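Local atomic coordinates of beta-1,4-mannanase (Aplysia kurodai, PDB entry 3VUP), a protein that hydrolyses the beta-1,4-linked mannose backbone of mannans, probably as a digestive enzyme in the digestive fluid of the sea hare. Residues R122-G125 against L126-Q130; G301-I304 against T305-F308. All coordinates share one frame; numbering follows the deposited sequence. Where two conformers were deposited one is given.

Contact 1 (R122-G125 against L126-Q130); sequences RLDG and LIKDQ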
loop_
_atom_site.group_PDB
_atom_site.type_symbol
_atom_site.label_atom_id
_atom_site.label_comp_id
_atom_site.label_asym_id
_atom_site.label_seq_id
_atom_site.Cartn_x
_atom_site.Cartn_y
_atom_site.Cartn_z
ATOM N N ARG A 122 -17.934 -7.050 -6.787
ATOM C CA ARG A 122 -17.427 -5.952 -7.587
ATOM C C ARG A 122 -15.908 -6.015 -7.752
ATOM O O ARG A 122 -15.392 -5.911 -8.868
ATOM C CB ARG A 122 -17.810 -4.623 -6.945
ATOM C CG ARG A 122 -19.285 -4.326 -7.021
ATOM C CD ARG A 122 -19.652 -3.110 -6.207
ATOM N NE ARG A 122 -21.089 -2.868 -6.271
ATOM C CZ ARG A 122 -21.753 -2.039 -5.474
ATOM N NH1 ARG A 122 -21.114 -1.354 -4.538
ATOM N NH2 ARG A 122 -23.063 -1.897 -5.615
ATOM N N LEU A 123 -15.198 -6.224 -6.649
ATOM C CA LEU A 123 -13.758 -6.415 -6.731
ATOM C C LEU A 123 -13.436 -7.716 -7.459
ATOM O O LEU A 123 -12.543 -7.756 -8.304
ATOM C CB LEU A 123 -13.130 -6.403 -5.336
ATOM C CG LEU A 123 -11.639 -6.731 -5.245
ATOM C CD1 LEU A 123 -10.818 -5.809 -6.142
ATOM C CD2 LEU A 123 -11.149 -6.655 -3.797
ATOM N N ASP A 124 -14.188 -8.767 -7.146
ATOM C CA ASP A 124 -14.002 -10.066 -7.765
ATOM C C ASP A 124 -14.019 -9.975 -9.297
ATOM O O ASP A 124 -13.169 -10.568 -9.976
ATOM C CB ASP A 124 -15.092 -11.004 -7.261
ATOM C CG ASP A 124 -14.920 -12.424 -7.757
ATOM O OD1 ASP A 124 -14.017 -13.122 -7.254
ATOM O OD2 ASP A 124 -15.703 -12.853 -8.632
ATOM N N GLY A 125 -14.965 -9.210 -9.838
ATOM C CA GLY A 125 -15.075 -9.054 -11.279
ATOM C C GLY A 125 -13.894 -8.338 -11.911
ATOM O O GLY A 125 -13.508 -8.644 -13.042
ATOM N N LEU A 126 -13.318 -7.375 -11.197
ATOM C CA LEU A 126 -12.141 -6.684 -11.709
ATOM C C LEU A 126 -10.926 -7.604 -11.751
ATOM O O LEU A 126 -10.065 -7.476 -12.625
ATOM C CB LEU A 126 -11.818 -5.460 -10.857
ATOM C CG LEU A 126 -12.903 -4.395 -10.748
ATOM C CD1 LEU A 126 -12.351 -3.210 -9.973
ATOM C CD2 LEU A 126 -13.395 -3.960 -12.122
ATOM N N ILE A 127 -10.848 -8.526 -10.797
ATOM C CA ILE A 127 -9.736 -9.467 -10.748
ATOM C C ILE A 127 -9.876 -10.551 -11.819
ATOM O O ILE A 127 -8.893 -10.942 -12.455
ATOM C CB ILE A 127 -9.617 -10.103 -9.349
ATOM C CG1 ILE A 127 -9.260 -9.024 -8.320
ATOM C CG2 ILE A 127 -8.582 -11.217 -9.340
ATOM C CD1 ILE A 127 -9.421 -9.472 -6.877
ATOM N N LYS A 128 -11.100 -11.020 -12.032
ATOM C CA LYS A 128 -11.311 -12.157 -12.916
ATOM C C LYS A 128 -11.598 -11.806 -14.380
ATOM O O LYS A 128 -11.277 -12.597 -15.265
ATOM C CB LYS A 128 -12.410 -13.072 -12.363
ATOM C CG LYS A 128 -12.020 -13.779 -11.077
ATOM C CD LYS A 128 -13.116 -14.716 -10.597
ATOM C CE LYS A 128 -12.692 -15.437 -9.325
ATOM N NZ LYS A 128 -13.837 -16.078 -8.620
ATOM N N ASP A 129 -12.191 -10.636 -14.626
ATOM C CA ASP A 129 -12.719 -10.268 -15.941
ATOM C C ASP A 129 -11.935 -9.082 -16.501
ATOM O O ASP A 129 -11.979 -7.977 -15.956
ATOM C CB ASP A 129 -14.216 -9.932 -15.806
ATOM C CG ASP A 129 -14.908 -9.660 -17.142
ATOM O OD1 ASP A 129 -16.052 -10.133 -17.309
ATOM O OD2 ASP A 129 -14.346 -8.961 -18.008
ATOM N N GLN A 130 -11.212 -9.322 -17.592
ATOM C CA GLN A 130 -10.365 -8.298 -18.202
ATOM C C GLN A 130 -11.147 -7.082 -18.685
ATOM O O GLN A 130 -10.658 -5.955 -18.625
ATOM C CB GLN A 130 -9.560 -8.887 -19.366
ATOM C CG GLN A 130 -8.511 -9.909 -18.962
ATOM C CD GLN A 130 -7.606 -10.304 -20.121
ATOM O OE1 GLN A 130 -6.605 -10.997 -19.937
ATOM N NE2 GLN A 130 -7.955 -9.859 -21.321
#
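Asp124 OD1 has two partners: the hydroxyl of Tyr195, which is the stronger, and Lys128 NZ, which reaches it across one helical turn in a weak, long salt bridge of 3.3 Å. The setting is the short helix 122-128, which follows barrel strand 105-112 and illustrates how an i to i+4 acid-base pair spans one turn of a helix. Lys128 gets there with a fully extended chain, its CG anti to the carbonyl carbon (chi1 -68°); its CE lies 3.4 Å from Asp124 OD1, so methylene groups as well as the ammonium border the carboxylate. Beneath the pair the backbone keeps the same spacing, with Lys128 N donating to Asp124 O at 3.0 Å.

A second i to i+4 pair is apolar. Leu123 CG meets Ile127 CD1 at 3.9 Å, the two side chains crossing at a slant on a buried flank where Leu123 also rests on Trp111 and Phe203, and Ile127 on Tyr195. At the start of the helix, Asp118 accepts from the backbone N of Leu123 and Asp124. At its end Asp129 leaves helical geometry and becomes the N-cap of helix 130-147, its OD2 accepting from Lys132 N, while its own backbone N donates to Gly125 O at 2.9 Å.

Contact 2 (G301-I304 against T305-F308); sequences GMTI and TQMF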
loop_
_atom_site.group_PDB
_atom_site.type_symbol
_atom_site.label_atom_id
_atom_site.label_comp_id
_atom_site.label_asym_id
_atom_site.label_seq_id
_atom_site.Cartn_x
_atom_site.Cartn_y
_atom_site.Cartn_z
ATOM N N GLY A 301 7.041 -8.564 21.648
ATOM C CA GLY A 301 7.639 -8.116 22.895
ATOM C C GLY A 301 8.335 -6.768 22.799
ATOM O O GLY A 301 8.714 -6.204 23.823
ATOM N N MET A 302 8.507 -6.247 21.584
ATOM C CA MET A 302 9.097 -4.926 21.402
ATOM C C MET A 302 8.120 -3.824 21.778
ATOM O O MET A 302 6.915 -3.959 21.569
ATOM C CB MET A 302 9.495 -4.713 19.939
ATOM C CG MET A 302 10.537 -5.661 19.395
ATOM S SD MET A 302 10.896 -5.242 17.679
ATOM C CE MET A 302 12.239 -6.357 17.324
ATOM N N THR A 303 8.636 -2.710 22.290
ATOM C CA THR A 303 7.813 -1.511 22.410
ATOM C C THR A 303 7.681 -0.877 21.025
ATOM O O THR A 303 8.499 -1.130 20.148
ATOM C CB THR A 303 8.449 -0.464 23.334
ATOM O OG1 THR A 303 9.658 -0.001 22.725
ATOM C CG2 THR A 303 8.732 -1.037 24.718
ATOM N N ILE A 304 6.681 -0.020 20.831
ATOM C CA ILE A 304 6.538 0.643 19.539
ATOM C C ILE A 304 7.790 1.481 19.199
ATOM O O ILE A 304 8.187 1.570 18.041
ATOM C CB ILE A 304 5.247 1.493 19.476
ATOM C CG1 ILE A 304 4.884 1.829 18.027
ATOM C CG2 ILE A 304 5.377 2.737 20.335
ATOM C CD1 ILE A 304 4.371 0.634 17.227
ATOM N N THR A 305 8.437 2.064 20.205
ATOM C CA THR A 305 9.659 2.823 19.947
ATOM C C THR A 305 10.770 1.897 19.451
ATOM O O THR A 305 11.476 2.214 18.489
ATOM C CB THR A 305 10.104 3.635 21.184
ATOM O OG1 THR A 305 9.104 4.618 21.479
ATOM C CG2 THR A 305 11.420 4.348 20.932
ATOM N N GLN A 306 10.912 0.742 20.091
ATOM C CA GLN A 306 11.876 -0.241 19.621
ATOM C C GLN A 306 11.578 -0.656 18.188
ATOM O O GLN A 306 12.506 -0.895 17.408
ATOM C CB GLN A 306 11.917 -1.460 20.539
ATOM C CG GLN A 306 12.650 -1.172 21.838
ATOM C CD GLN A 306 12.493 -2.279 22.852
ATOM O OE1 GLN A 306 11.456 -2.932 22.924
ATOM N NE2 GLN A 306 13.527 -2.500 23.643
ATOM N N MET A 307 10.293 -0.749 17.845
ATOM C CA MET A 307 9.911 -1.180 16.503
ATOM C C MET A 307 10.307 -0.142 15.453
ATOM O O MET A 307 10.912 -0.487 14.443
ATOM C CB MET A 307 8.417 -1.513 16.440
ATOM C CG MET A 307 8.038 -2.668 17.354
ATOM S SD MET A 307 6.307 -3.131 17.277
ATOM C CE MET A 307 6.322 -4.174 15.824
ATOM N N PHE A 308 9.975 1.126 15.685
ATOM C CA PHE A 308 10.366 2.171 14.739
ATOM C C PHE A 308 11.883 2.248 14.583
ATOM O O PHE A 308 12.403 2.363 13.470
ATOM C CB PHE A 308 9.800 3.532 15.140
ATOM C CG PHE A 308 8.415 3.795 14.603
ATOM C CD1 PHE A 308 8.231 4.324 13.331
ATOM C CD2 PHE A 308 7.293 3.508 15.363
ATOM C CE1 PHE A 308 6.961 4.572 12.838
ATOM C CE2 PHE A 308 6.023 3.754 14.874
ATOM C CZ PHE A 308 5.855 4.283 13.614
HETATM O O HOH W 1 10.658 -4.552 24.908
#
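Thr303 and Gln306 form a capping box at the N-terminus of helix 304-313, a worked example of two side chains exchanging bonds with each other's backbone. Thr303 OG1 sits between its own backbone N and carbonyl carbon (chi1 66°), which turns it onto the first turn of the helix, where it accepts from Gln306 N at 3.0 Å in a nearly straight bond of 166°. The return bond runs from Thr303 N to Gln306 OE1, 2.9 Å long and again nearly straight, with the donor tilted slightly from the plane of the amide carbonyl. Gln306 runs extended beyond CG alongside the threonine, its CG 3.3 Å from Thr303 OG1, which brings the amide oxygen to Thr303 N. A water donates both to Gln306 OE1, at 2.7 Å, and to Gly301 O, so the amide oxygen is held by at least two donors and its orientation is well defined.

Met302 and Met307 meet beside the box, as in a hydrophobic staple: Met302 CB packs on Met307 CG at 3.6 Å. A bend at chi3 (82°) turns the terminal methyl CE of Met307 aside, and the side chain packs on Trp270, Phe276 and Phe294. Ile304 and Phe308, one turn apart, run alongside each other in the same direction, and Ile304 CG1 comes in the plane of the ring to its edge, 3.9 Å from Phe308 CE2. Glu296 OE2 accepts a hydrogen bond from the backbone N of Ile304, the first residue of the helix. Farther in, Phe308 touches Ala319 and Ser321 of barrel strand 318-322 and makes an edge-to-face stack with Phe294, while Ile304, Thr305 and Phe308 rest against helix 324-338.

In the fold
Contacts 1 and 2 lie on opposite sides of the centre of a (beta/alpha)8 TIM barrel, about 39 Å apart between centres and about 26 Å between nearest atoms, so they do not touch. Contact 1 follows strand 105-112, contact 2 lies between strands 289-293 and 318-322. Contact 1 takes in all of helix 122-128 and, at Asp129, the N-cap of helix 130-147; contact 2 is the N-terminal cap and first turn of helix 304-313. A sulfate ion, probably carried over from crystallisation, lies about 5 Å from the side chain of Asp129, and one lies about 4 Å from that of Ile304. Neither contact includes a residue known to be catalytic.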